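Local coordinates for antifreeze protein (Marinomonas primoryensis, PDB 5JUH) that anchors its Antarctic bacterium to diatoms and ice as part of a giant adhesin, of which this calcium-loaded RTX domain is the C-terminal, probably secretion-linked, portion, at residues V85-L99 / D109-L123. Sequence-based numbering, arbitrary orientation.
With CA (calcium ion), chain G; CA (calcium ion), chain H; CA (calcium ion), chain E; CA (calcium ion), chain I.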
# COMPACT_ATOMS: atom_id res chain seq x y z
N VAL A 85 2.42 -10.65 12.95
CA VAL A 85 3.04 -9.38 12.56
C VAL A 85 4.45 -9.56 12.13
O VAL A 85 5.31 -10.03 12.88
CB VAL A 85 2.99 -8.38 13.76
CG1 VAL A 85 3.72 -7.13 13.39
CG2 VAL A 85 1.56 -8.05 14.15
N ASP A 86 4.74 -9.06 10.95
CA ASP A 86 6.12 -8.90 10.47
C ASP A 86 6.46 -7.43 10.42
O ASP A 86 5.56 -6.63 10.19
CB ASP A 86 6.29 -9.48 9.06
CG ASP A 86 6.04 -10.96 8.93
OD1 ASP A 86 6.96 -11.73 9.10
OD2 ASP A 86 4.93 -11.34 8.64
N THR A 87 7.73 -7.13 10.65
CA THR A 87 8.19 -5.73 10.49
C THR A 87 8.96 -5.70 9.16
O THR A 87 9.92 -6.40 8.99
CB THR A 87 9.07 -5.39 11.73
OG1 THR A 87 8.22 -5.56 12.86
CG2 THR A 87 9.55 -4.05 11.66
N LEU A 88 8.56 -4.84 8.29
CA LEU A 88 9.06 -4.76 6.92
C LEU A 88 9.76 -3.41 6.80
O LEU A 88 9.16 -2.38 7.14
CB LEU A 88 7.93 -4.80 5.84
CG LEU A 88 6.96 -6.02 6.01
CD1 LEU A 88 5.91 -5.88 4.86
CD2 LEU A 88 7.70 -7.29 5.83
N THR A 89 10.97 -3.39 6.31
CA THR A 89 11.72 -2.16 6.08
C THR A 89 12.36 -2.18 4.67
O THR A 89 13.14 -3.09 4.38
CB THR A 89 12.86 -2.03 7.16
OG1 THR A 89 12.24 -2.07 8.46
CG2 THR A 89 13.64 -0.77 7.02
N GLY A 90 12.09 -1.17 3.85
CA GLY A 90 12.59 -1.22 2.48
C GLY A 90 14.00 -0.65 2.28
O GLY A 90 14.70 -1.03 1.35
N LEU A 91 14.36 0.28 3.17
CA LEU A 91 15.59 1.03 3.02
C LEU A 91 15.51 1.86 1.72
O LEU A 91 14.41 2.18 1.25
CB LEU A 91 16.83 0.19 3.25
CG LEU A 91 16.94 -0.46 4.64
CD1 LEU A 91 18.25 -1.24 4.75
CD2 LEU A 91 16.78 0.52 5.78
N GLU A 92 16.68 2.27 1.19
CA GLU A 92 16.68 3.04 0.04
C GLU A 92 16.13 2.29 -1.17
O GLU A 92 15.87 1.11 -1.13
CB GLU A 92 18.06 3.68 -0.19
CG GLU A 92 18.16 5.11 0.41
CD GLU A 92 17.14 6.09 -0.33
OE1 GLU A 92 16.48 5.83 -1.48
OE2 GLU A 92 16.88 7.09 0.24
N GLY A 93 15.92 3.02 -2.23
CA GLY A 93 15.30 2.50 -3.38
C GLY A 93 13.80 2.46 -3.27
O GLY A 93 13.22 2.76 -2.25
N SER A 94 13.16 2.08 -4.38
CA SER A 94 11.73 2.15 -4.49
C SER A 94 11.22 0.71 -4.29
O SER A 94 11.47 -0.15 -5.16
CB SER A 94 11.32 2.59 -5.87
OG SER A 94 11.69 3.98 -6.05
N ASP A 95 10.65 0.44 -3.13
CA ASP A 95 10.37 -0.93 -2.69
C ASP A 95 8.90 -1.16 -2.78
O ASP A 95 8.07 -0.30 -2.42
CB ASP A 95 10.89 -1.09 -1.24
CG ASP A 95 12.36 -0.81 -1.15
OD1 ASP A 95 13.13 -1.47 -1.85
OD2 ASP A 95 12.73 0.14 -0.48
N ILE A 96 8.54 -2.40 -3.14
CA ILE A 96 7.13 -2.81 -3.13
C ILE A 96 6.93 -3.66 -1.85
O ILE A 96 7.64 -4.62 -1.61
CB ILE A 96 6.79 -3.69 -4.35
CG1 ILE A 96 6.94 -2.87 -5.61
CG2 ILE A 96 5.41 -4.32 -4.20
CD1 ILE A 96 6.95 -3.67 -6.88
N PHE A 97 5.95 -3.26 -1.07
CA PHE A 97 5.54 -4.04 0.07
C PHE A 97 4.27 -4.76 -0.28
O PHE A 97 3.25 -4.15 -0.58
CB PHE A 97 5.30 -3.14 1.33
CG PHE A 97 6.53 -2.33 1.70
CD1 PHE A 97 7.45 -2.81 2.59
CD2 PHE A 97 6.75 -1.03 1.20
CE1 PHE A 97 8.57 -2.10 2.95
CE2 PHE A 97 7.88 -0.32 1.54
CZ PHE A 97 8.75 -0.82 2.44
N ILE A 98 4.36 -6.10 -0.32
CA ILE A 98 3.16 -6.91 -0.56
C ILE A 98 2.44 -7.22 0.69
O ILE A 98 3.08 -7.69 1.63
CB ILE A 98 3.56 -8.24 -1.31
CG1 ILE A 98 4.31 -7.96 -2.61
CG2 ILE A 98 2.31 -9.05 -1.59
CD1 ILE A 98 4.85 -9.23 -3.30
N LEU A 99 1.17 -6.92 0.78
CA LEU A 99 0.44 -7.07 2.02
C LEU A 99 -0.67 -8.14 1.82
O LEU A 99 -1.35 -8.19 0.85
CB LEU A 99 -0.23 -5.73 2.42
CG LEU A 99 0.89 -4.73 2.80
CD1 LEU A 99 0.18 -3.41 3.05
CD2 LEU A 99 1.58 -5.10 4.09
N ASP A 109 0.86 -6.44 9.30
CA ASP A 109 2.28 -6.07 9.31
C ASP A 109 2.53 -4.57 9.62
O ASP A 109 1.68 -3.74 9.42
CB ASP A 109 2.92 -6.43 8.01
CG ASP A 109 2.90 -7.95 7.77
OD1 ASP A 109 2.96 -8.81 8.76
OD2 ASP A 109 2.84 -8.28 6.50
N THR A 110 3.77 -4.31 10.08
CA THR A 110 4.29 -2.95 10.21
C THR A 110 5.24 -2.71 9.05
O THR A 110 6.12 -3.54 8.75
CB THR A 110 4.98 -2.80 11.52
OG1 THR A 110 4.07 -2.96 12.59
CG2 THR A 110 5.69 -1.45 11.62
N ILE A 111 5.06 -1.57 8.39
CA ILE A 111 6.01 -1.07 7.39
C ILE A 111 6.70 0.09 8.06
O ILE A 111 6.04 1.11 8.31
CB ILE A 111 5.35 -0.67 6.07
CG1 ILE A 111 4.66 -1.91 5.42
CG2 ILE A 111 6.43 -0.07 5.17
CD1 ILE A 111 3.77 -1.51 4.31
N THR A 112 7.97 -0.03 8.34
CA THR A 112 8.64 0.97 9.18
C THR A 112 8.96 2.28 8.43
O THR A 112 8.89 3.32 9.12
CB THR A 112 9.91 0.51 9.80
OG1 THR A 112 10.89 0.32 8.81
CG2 THR A 112 9.78 -0.81 10.60
N ASP A 113 9.12 2.24 7.09
CA ASP A 113 9.75 3.35 6.43
C ASP A 113 9.11 3.57 5.05
O ASP A 113 9.85 3.79 4.04
CB ASP A 113 11.27 3.10 6.28
CG ASP A 113 11.56 1.92 5.28
OD1 ASP A 113 10.71 0.96 5.15
OD2 ASP A 113 12.67 1.99 4.68
N PHE A 114 7.77 3.57 4.98
CA PHE A 114 7.15 3.73 3.66
C PHE A 114 7.41 5.19 3.21
O PHE A 114 6.91 6.10 3.86
CB PHE A 114 5.66 3.47 3.74
CG PHE A 114 4.96 3.52 2.40
CD1 PHE A 114 5.09 2.45 1.57
CD2 PHE A 114 4.22 4.62 1.97
CE1 PHE A 114 4.53 2.43 0.36
CE2 PHE A 114 3.58 4.63 0.70
CZ PHE A 114 3.78 3.54 -0.07
N ASN A 115 7.98 5.33 2.03
CA ASN A 115 8.22 6.64 1.43
C ASN A 115 7.32 6.71 0.22
O ASN A 115 7.59 6.12 -0.82
CB ASN A 115 9.68 6.78 1.06
CG ASN A 115 10.00 8.08 0.41
OD1 ASN A 115 9.13 8.88 0.09
ND2 ASN A 115 11.25 8.30 0.11
N ALA A 116 6.32 7.58 0.27
CA ALA A 116 5.27 7.62 -0.76
C ALA A 116 5.85 8.10 -2.12
O ALA A 116 5.18 7.89 -3.16
CB ALA A 116 4.07 8.51 -0.39
N ALA A 117 6.94 8.87 -2.11
CA ALA A 117 7.53 9.30 -3.38
C ALA A 117 8.31 8.21 -4.09
O ALA A 117 8.62 8.38 -5.28
CB ALA A 117 8.54 10.39 -3.10
N GLU A 118 8.47 7.03 -3.46
CA GLU A 118 9.40 6.01 -4.04
C GLU A 118 8.77 4.58 -3.96
O GLU A 118 8.70 3.86 -4.94
CB GLU A 118 10.81 6.01 -3.34
CG GLU A 118 11.55 7.25 -3.69
CD GLU A 118 12.89 7.40 -3.07
OE1 GLU A 118 13.61 6.42 -3.05
OE2 GLU A 118 13.18 8.59 -2.64
N ASP A 119 8.31 4.21 -2.77
CA ASP A 119 7.82 2.89 -2.51
C ASP A 119 6.37 2.71 -3.01
O ASP A 119 5.70 3.65 -3.40
CB ASP A 119 7.88 2.67 -0.99
CG ASP A 119 9.26 2.74 -0.42
OD1 ASP A 119 10.31 2.37 -1.00
OD2 ASP A 119 9.33 3.14 0.79
N ALA A 120 5.89 1.45 -2.94
CA ALA A 120 4.53 1.12 -3.39
C ALA A 120 3.97 0.01 -2.56
O ALA A 120 4.69 -0.69 -1.93
CB ALA A 120 4.57 0.68 -4.85
N LEU A 121 2.66 -0.11 -2.53
CA LEU A 121 1.98 -1.16 -1.82
C LEU A 121 1.22 -2.06 -2.81
O LEU A 121 0.43 -1.59 -3.60
CB LEU A 121 0.94 -0.56 -0.91
CG LEU A 121 1.42 0.49 0.12
CD1 LEU A 121 0.26 1.05 0.90
CD2 LEU A 121 2.39 -0.18 1.10
N ASP A 122 1.49 -3.35 -2.74
CA ASP A 122 0.71 -4.32 -3.52
C ASP A 122 -0.49 -4.75 -2.66
O ASP A 122 -0.29 -5.50 -1.69
CB ASP A 122 1.58 -5.48 -4.00
CG ASP A 122 0.81 -6.48 -4.89
OD1 ASP A 122 -0.43 -6.54 -4.76
OD2 ASP A 122 1.48 -7.12 -5.74
N LEU A 123 -1.64 -4.28 -3.06
CA LEU A 123 -2.82 -4.53 -2.27
C LEU A 123 -3.77 -5.53 -2.90
O LEU A 123 -4.85 -5.59 -2.50
CB LEU A 123 -3.63 -3.19 -2.07
CG LEU A 123 -2.77 -2.13 -1.31
CD1 LEU A 123 -3.66 -0.90 -1.10
CD2 LEU A 123 -2.28 -2.63 0.07
CA CA G . 12.49 2.38 -0.04
CA CA H . 15.26 -1.05 -0.92
CA CA E . 2.58 -11.14 8.55
CA CA I . 15.13 7.74 -1.46
O HOH W 1 3.75 -8.62 4.07
O HOH W 2 -1.42 -8.11 -1.90
O HOH W 3 2.77 -11.03 6.21
O HOH W 4 11.38 1.98 2.03
O HOH W 5 0.30 -10.20 8.58
O HOH W 6 12.66 4.72 0.33
O HOH W 7 14.41 9.32 0.13
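Phe97 and Ile111 meet inside a calcium-bound parallel beta-roll, the fold of RTX repeats, in which successive turns of chain lay their short strands side by side in two facing sheets. Strand 87-89 pairs in parallel with 110-111 in one sheet, and 96-98 with 120-122 in the other; the register slips by one residue between the two ladders. Phe97 reaches across the interior. Its CB lies 3.7 Å from Ile111 CD1, and CG stays beside the same methyl. With CG anti to the carbonyl carbon (chi1 -57°), the ring slides beneath Ile111 CG2, a CH-pi contact 3.6 Å from the centroid and 11° off the ring normal. CD1, CE1 and CZ lie under that methyl, CD1 also near Ile111 CG1. CD2 runs near Ala120 O and Phe114 CD1, CE2 has Asp119 OD2 3.8 Å away in the ring plane, and CZ ends near Asp113 OD1.

Calcium ions fasten the turns. Asp119 OD1 takes the N-H of Asp95 at 2.9 Å, on its anti side, and also binds a calcium held by Leu91 O, Gly93 O, Asp95 OD2 and two waters. Asp119 OD2 accepts from Asn115 N and a water, which fixes the carboxylate's rotation. Asp95 also holds a second calcium, mainly through OD1 and more loosely through OD2, with Gly90 O and Glu92 O; Gly71, Gly73 and Asp75 complete it. At the other end, Asp109 OD1 likewise accepts from Asp86 N, here from above the carboxylate plane, and shares a calcium with Asp86 OD2.

Asp113 grips the turn after strand 87-89 with both syn lone pairs: Gly90 N reaches OD1 at 2.9 Å and Leu91 N reaches OD2 at 2.8 Å. Past the same turn, Glu92 and Glu118 chelate one shared calcium, each through both carboxylate oxygens, bringing Glu92 OE1 within 3.3 Å of Glu118 OE1.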